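PDB 1M22: peptide amidase from Stenotrophomonas maltophilia, which probably hydrolyses amide bonds as a member of the amidase signature family of serine hydrolases. Local coordinates for residues A[470-473]-A[474-477]; A[480-483]-A[484-487]; A[259-262]-A[263-266]. One frame throughout, in Å; residues are numbered along the deposited sequence.

Interaction 1: A[470-473]-A[474-477]; sequences EPKL and IEMA
The first two turns of helix 470-484, the last helix of the fold, are closed by four consecutive i to i+4 backbone bonds in which Glu470, Pro471, Lys472 and Leu473 each accept from the residue one turn on. Ile474 N reaches Glu470 O at 2.9 Å, and Ala477 N reaches Leu473 O at the same length of 2.9 Å. Pro471, which has no N-H to give, sits in the opening turn, where a helix asks for no such donor.

Around these carbonyls the side chains pack closely. Ile474 lays its CG1 branch against Glu470, CG1 to O 3.2 Å. Glu475 turns CG in beside its own backbone N (chi1 -57°), which brings CG to 3.0 Å from Pro471 O, a tight carbon-oxygen approach, before the chain runs on extended to its carboxylate. On another flank Lys472 and Met476 run alongside each other and point the same way; Lys472 CG meets Met476 SD at 4.0 Å. Beyond that touch the lysine chain bends at chi3. Ala477 brings CB to Leu473 O and also touches Leu447 and Val449 of strand 446-454.

Within these turns the backbone bonds do the holding, with side-chain carbons laid against carbonyl oxygens and one carbon-sulfur touch. The polar ends are spent on other parts of the fold: Lys472 NZ forms a salt bridge with Asp411, Glu475 OE2 one with Arg265, and Glu470 OE2 bonds Thr205 OG1. Such links probably fix how the helix start is turned against its surroundings.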
# COMPACT_ATOMS: atom_id res chain seq x y z
N GLU A 470 -14.76 -1.39 5.03
CA GLU A 470 -14.30 -1.23 3.65
C GLU A 470 -15.43 -0.99 2.65
O GLU A 470 -15.31 -0.15 1.77
CB GLU A 470 -13.48 -2.43 3.19
CG GLU A 470 -12.12 -2.59 3.87
CD GLU A 470 -12.21 -3.29 5.20
OE1 GLU A 470 -13.30 -3.77 5.58
OE2 GLU A 470 -11.17 -3.37 5.87
N PRO A 471 -16.54 -1.74 2.75
CA PRO A 471 -17.62 -1.52 1.79
C PRO A 471 -18.09 -0.06 1.78
O PRO A 471 -18.25 0.54 0.71
CB PRO A 471 -18.72 -2.47 2.27
CG PRO A 471 -17.93 -3.61 2.87
CD PRO A 471 -16.85 -2.88 3.65
N LYS A 472 -18.30 0.50 2.96
CA LYS A 472 -18.76 1.87 3.09
C LYS A 472 -17.69 2.87 2.65
O LYS A 472 -17.99 3.87 1.99
CB LYS A 472 -19.17 2.16 4.54
CG LYS A 472 -19.71 3.57 4.76
CD LYS A 472 -19.89 3.88 6.24
CE LYS A 472 -20.91 2.98 6.91
NZ LYS A 472 -21.07 3.32 8.35
N LEU A 473 -16.44 2.62 3.02
CA LEU A 473 -15.37 3.53 2.64
C LEU A 473 -15.22 3.57 1.12
O LEU A 473 -14.98 4.63 0.55
CB LEU A 473 -14.04 3.11 3.27
CG LEU A 473 -13.91 3.31 4.78
CD1 LEU A 473 -12.49 2.97 5.21
CD2 LEU A 473 -14.24 4.76 5.14
N ILE A 474 -15.37 2.42 0.48
CA ILE A 474 -15.26 2.37 -0.97
C ILE A 474 -16.40 3.14 -1.64
O ILE A 474 -16.17 3.88 -2.59
CB ILE A 474 -15.23 0.91 -1.47
CG1 ILE A 474 -13.88 0.29 -1.11
CG2 ILE A 474 -15.47 0.85 -2.98
CD1 ILE A 474 -13.78 -1.20 -1.36
N GLU A 475 -17.62 2.98 -1.12
CA GLU A 475 -18.77 3.70 -1.67
C GLU A 475 -18.53 5.20 -1.62
O GLU A 475 -18.77 5.92 -2.58
CB GLU A 475 -20.05 3.43 -0.87
CG GLU A 475 -20.49 1.99 -0.73
CD GLU A 475 -21.81 1.89 0.01
OE1 GLU A 475 -21.97 2.58 1.05
OE2 GLU A 475 -22.69 1.12 -0.44
N MET A 476 -18.08 5.67 -0.46
CA MET A 476 -17.83 7.09 -0.26
C MET A 476 -16.68 7.62 -1.10
O MET A 476 -16.79 8.68 -1.73
CB MET A 476 -17.59 7.36 1.23
CG MET A 476 -18.83 7.08 2.07
SD MET A 476 -18.64 7.35 3.84
CE MET A 476 -18.62 9.05 3.91
N ALA A 477 -15.58 6.88 -1.13
CA ALA A 477 -14.41 7.28 -1.90
C ALA A 477 -14.72 7.30 -3.40
O ALA A 477 -14.30 8.20 -4.12
CB ALA A 477 -13.25 6.32 -1.62

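Interaction 2: A[480-483]-A[484-487]; sequences YEQR and TRAR
Tyr480 and Thr484 meet at the C-terminal end of helix 470-484, where the chain leaves helical geometry at Arg485, whose phi is positive (44°).

Backbone bonds finish the helix on two carbonyls. Glu481 O accepts twice, from Arg485 N at 2.7 Å and from Thr484 N at 3.2 Å; the second donor stands well above the carbonyl plane, whereas the first lies much nearer it. Thr484 N also makes a weak bond to Tyr480 O.

The side-chain bond is that of a threonine folded back on its own helix. Thr484 OG1, placed between backbone N and carbonyl carbon (chi1 54°), donates to Tyr480 O, 2.8 Å away, from above the carbonyl plane.

Van der Waals packing sets the same threonine against the Tyr480 ring, which crosses it at about a right angle. Thr484 OG1 hangs over one ring face, toward the rim, while CG2 rests on CE1 of Tyr480 at 3.6 Å. The tyrosine also packs on Ala296 and Leu300 of helix 289-302 and on Leu461 and Phe463 of strand 457-464, wedged between helix and sheet.

The charged ends find partners beyond the helix: Arg483 NE forms a salt bridge with Glu299 of helix 289-302, and Glu481 OE2 accepts from Val231 N. Arg485, bent at chi2 and chi3, curls back until its CD lies 3.3 Å from Glu481 O.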
# COMPACT_ATOMS: atom_id res chain seq x y z
N TYR A 480 -16.88 10.30 -4.28
CA TYR A 480 -16.07 11.51 -4.29
C TYR A 480 -15.23 11.57 -5.56
O TYR A 480 -15.17 12.60 -6.25
CB TYR A 480 -15.14 11.55 -3.07
CG TYR A 480 -14.06 12.61 -3.21
CD1 TYR A 480 -14.36 13.96 -3.05
CD2 TYR A 480 -12.77 12.25 -3.58
CE1 TYR A 480 -13.39 14.94 -3.28
CE2 TYR A 480 -11.79 13.22 -3.81
CZ TYR A 480 -12.11 14.56 -3.66
OH TYR A 480 -11.15 15.51 -3.93
N GLU A 481 -14.58 10.46 -5.87
CA GLU A 481 -13.72 10.37 -7.05
C GLU A 481 -14.47 10.64 -8.35
O GLU A 481 -13.96 11.35 -9.23
CB GLU A 481 -13.10 8.97 -7.10
CG GLU A 481 -12.22 8.73 -8.31
CD GLU A 481 -12.03 7.26 -8.58
OE1 GLU A 481 -13.04 6.56 -8.78
OE2 GLU A 481 -10.87 6.80 -8.60
N GLN A 482 -15.66 10.08 -8.48
CA GLN A 482 -16.42 10.25 -9.70
C GLN A 482 -16.88 11.67 -10.01
O GLN A 482 -17.11 11.99 -11.18
CB GLN A 482 -17.61 9.29 -9.71
CG GLN A 482 -17.18 7.83 -9.84
CD GLN A 482 -16.28 7.59 -11.04
OE1 GLN A 482 -15.09 7.33 -10.89
NE2 GLN A 482 -16.85 7.70 -12.23
N ARG A 483 -17.00 12.52 -9.00
CA ARG A 483 -17.41 13.89 -9.30
C ARG A 483 -16.22 14.84 -9.34
O ARG A 483 -16.38 16.02 -9.67
CB ARG A 483 -18.47 14.38 -8.31
CG ARG A 483 -18.09 14.42 -6.84
CD ARG A 483 -19.26 15.03 -6.05
NE ARG A 483 -19.46 16.43 -6.42
CZ ARG A 483 -20.64 17.00 -6.64
NH1 ARG A 483 -21.77 16.30 -6.54
NH2 ARG A 483 -20.70 18.29 -6.96
N THR A 484 -15.03 14.34 -9.03
CA THR A 484 -13.83 15.18 -9.04
C THR A 484 -12.81 14.75 -10.09
O THR A 484 -12.25 15.60 -10.79
CB THR A 484 -13.16 15.21 -7.66
OG1 THR A 484 -12.91 13.87 -7.21
CG2 THR A 484 -14.05 15.93 -6.66
N ARG A 485 -12.55 13.45 -10.19
CA ARG A 485 -11.59 12.92 -11.17
C ARG A 485 -10.33 13.79 -11.18
O ARG A 485 -9.83 14.19 -12.23
CB ARG A 485 -12.23 12.92 -12.56
CG ARG A 485 -13.54 12.12 -12.64
CD ARG A 485 -13.30 10.64 -12.42
NE ARG A 485 -12.53 10.04 -13.52
CZ ARG A 485 -13.01 9.83 -14.74
NH1 ARG A 485 -14.26 10.17 -15.04
NH2 ARG A 485 -12.24 9.29 -15.67
N ALA A 486 -9.80 14.04 -9.98
CA ALA A 486 -8.63 14.89 -9.80
C ALA A 486 -7.28 14.36 -10.24
O ALA A 486 -6.37 15.14 -10.51
CB ALA A 486 -8.55 15.33 -8.35
N ARG A 487 -7.13 13.04 -10.32
CA ARG A 487 -5.84 12.51 -10.73
C ARG A 487 -5.39 13.02 -12.09
O ARG A 487 -6.19 13.12 -13.02
CB ARG A 487 -5.84 10.98 -10.76
CG ARG A 487 -4.54 10.43 -11.35
CD ARG A 487 -4.47 8.92 -11.36
NE ARG A 487 -3.52 8.48 -12.39
CZ ARG A 487 -2.20 8.51 -12.26
NH1 ARG A 487 -1.64 8.95 -11.14
NH2 ARG A 487 -1.43 8.16 -13.28

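Interaction 3: A[259-262]-A[263-266]; sequences VYDY and TARL
Asp261 and Thr263 form an Asx turn that opens a short 3-10 segment, and Tyr260 and Arg265 clasp across it. Asp261 holds CG anti to its N (chi1 176°), a torsion that swings OD1 forward over the turn. There OD1 accepts twice from one residue: Thr263 OG1 donates at 2.6 Å on the syn side, and Thr263 N at 3.0 Å from above the carboxylate plane. The backbone adds Ala264 N to Asp261 O, 3.1 Å, and Arg265 N to Tyr262 O, 3.0 Å.

Arg265 bends at chi2 and again at chi3, wrapping its chain round the phenol end of Tyr260. CD comes to 3.2 Å from Tyr260 OH, and NH1 donates to that OH at 2.8 Å, with ring and guanidinium planes turned 50° apart, while its NE forms a salt bridge with Glu475 of helix 470-484. Tyr260 CD2 lies over one face of the Tyr262 ring, toward its rim.

At the surface the turn touches two helices. Tyr262 packs on Ala235 and Leu238 of helix 231-241, where its N bonds Thr239 OG1, while Tyr260 and Arg265 lie against Pro471 of helix 470-484; strand 275-279 follows further along the chain.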
# COMPACT_ATOMS: atom_id res chain seq x y z
N VAL A 259 -17.99 -14.26 0.41
CA VAL A 259 -17.41 -14.01 -0.90
C VAL A 259 -18.02 -12.68 -1.33
O VAL A 259 -19.04 -12.64 -2.02
CB VAL A 259 -17.80 -15.11 -1.91
CG1 VAL A 259 -17.16 -14.84 -3.26
CG2 VAL A 259 -17.37 -16.47 -1.38
N TYR A 260 -17.37 -11.60 -0.92
CA TYR A 260 -17.86 -10.25 -1.20
C TYR A 260 -17.23 -9.56 -2.40
O TYR A 260 -16.01 -9.49 -2.52
CB TYR A 260 -17.66 -9.38 0.04
CG TYR A 260 -18.50 -8.13 0.06
CD1 TYR A 260 -19.84 -8.17 0.44
CD2 TYR A 260 -17.95 -6.89 -0.29
CE1 TYR A 260 -20.61 -7.02 0.48
CE2 TYR A 260 -18.72 -5.73 -0.26
CZ TYR A 260 -20.05 -5.80 0.12
OH TYR A 260 -20.80 -4.66 0.17
N ASP A 261 -18.09 -9.05 -3.28
CA ASP A 261 -17.64 -8.34 -4.46
C ASP A 261 -17.64 -6.85 -4.13
O ASP A 261 -18.68 -6.19 -4.13
CB ASP A 261 -18.59 -8.62 -5.63
CG ASP A 261 -18.25 -7.83 -6.88
OD1 ASP A 261 -17.14 -7.25 -6.94
OD2 ASP A 261 -19.09 -7.78 -7.80
N TYR A 262 -16.46 -6.31 -3.83
CA TYR A 262 -16.35 -4.90 -3.48
C TYR A 262 -16.69 -3.96 -4.63
O TYR A 262 -16.97 -2.79 -4.41
CB TYR A 262 -14.96 -4.60 -2.93
CG TYR A 262 -14.69 -5.24 -1.59
CD1 TYR A 262 -15.18 -4.66 -0.41
CD2 TYR A 262 -13.99 -6.44 -1.50
CE1 TYR A 262 -14.97 -5.27 0.83
CE2 TYR A 262 -13.78 -7.06 -0.27
CZ TYR A 262 -14.27 -6.47 0.89
OH TYR A 262 -14.07 -7.10 2.10
N THR A 263 -16.68 -4.46 -5.87
CA THR A 263 -17.02 -3.60 -7.00
C THR A 263 -18.51 -3.27 -6.99
O THR A 263 -18.96 -2.35 -7.68
CB THR A 263 -16.63 -4.22 -8.36
OG1 THR A 263 -17.45 -5.36 -8.64
CG2 THR A 263 -15.16 -4.63 -8.36
N ALA A 264 -19.29 -4.03 -6.22
CA ALA A 264 -20.72 -3.78 -6.10
C ALA A 264 -20.94 -2.50 -5.30
O ALA A 264 -22.02 -1.91 -5.33
CB ALA A 264 -21.41 -4.95 -5.41
N ARG A 265 -19.91 -2.07 -4.57
CA ARG A 265 -19.99 -0.87 -3.75
C ARG A 265 -19.56 0.40 -4.50
O ARG A 265 -19.46 1.47 -3.90
CB ARG A 265 -19.13 -1.04 -2.49
CG ARG A 265 -19.65 -2.10 -1.52
CD ARG A 265 -20.80 -1.57 -0.67
NE ARG A 265 -22.02 -1.31 -1.44
CZ ARG A 265 -22.77 -2.25 -1.99
NH1 ARG A 265 -22.44 -3.53 -1.85
NH2 ARG A 265 -23.86 -1.92 -2.67
N LEU A 266 -19.30 0.27 -5.80
CA LEU A 266 -18.91 1.42 -6.60
C LEU A 266 -20.20 2.16 -6.97
O LEU A 266 -20.67 2.13 -8.11
CB LEU A 266 -18.15 0.96 -7.85
CG LEU A 266 -16.86 0.19 -7.54
CD1 LEU A 266 -16.28 -0.36 -8.83
CD2 LEU A 266 -15.86 1.09 -6.83

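Overall arrangement
From the N terminus, interaction 3 comes first, in the loop between helix 231-241 and strand 275-279. Interactions 1 and 2 follow about 200 residues later, at the start and end of helix 470-484. Each closes a local turn; they run in series and none nests within or crosses another. Interactions 1 and 3 nevertheless meet in space, through a salt bridge and through packing of Ile474 on Tyr262, joining the loop to the helix start. Interaction 2, its centre about 14 Å from that of interaction 1, fastens the other helix end to helix 289-302 and the central sheet.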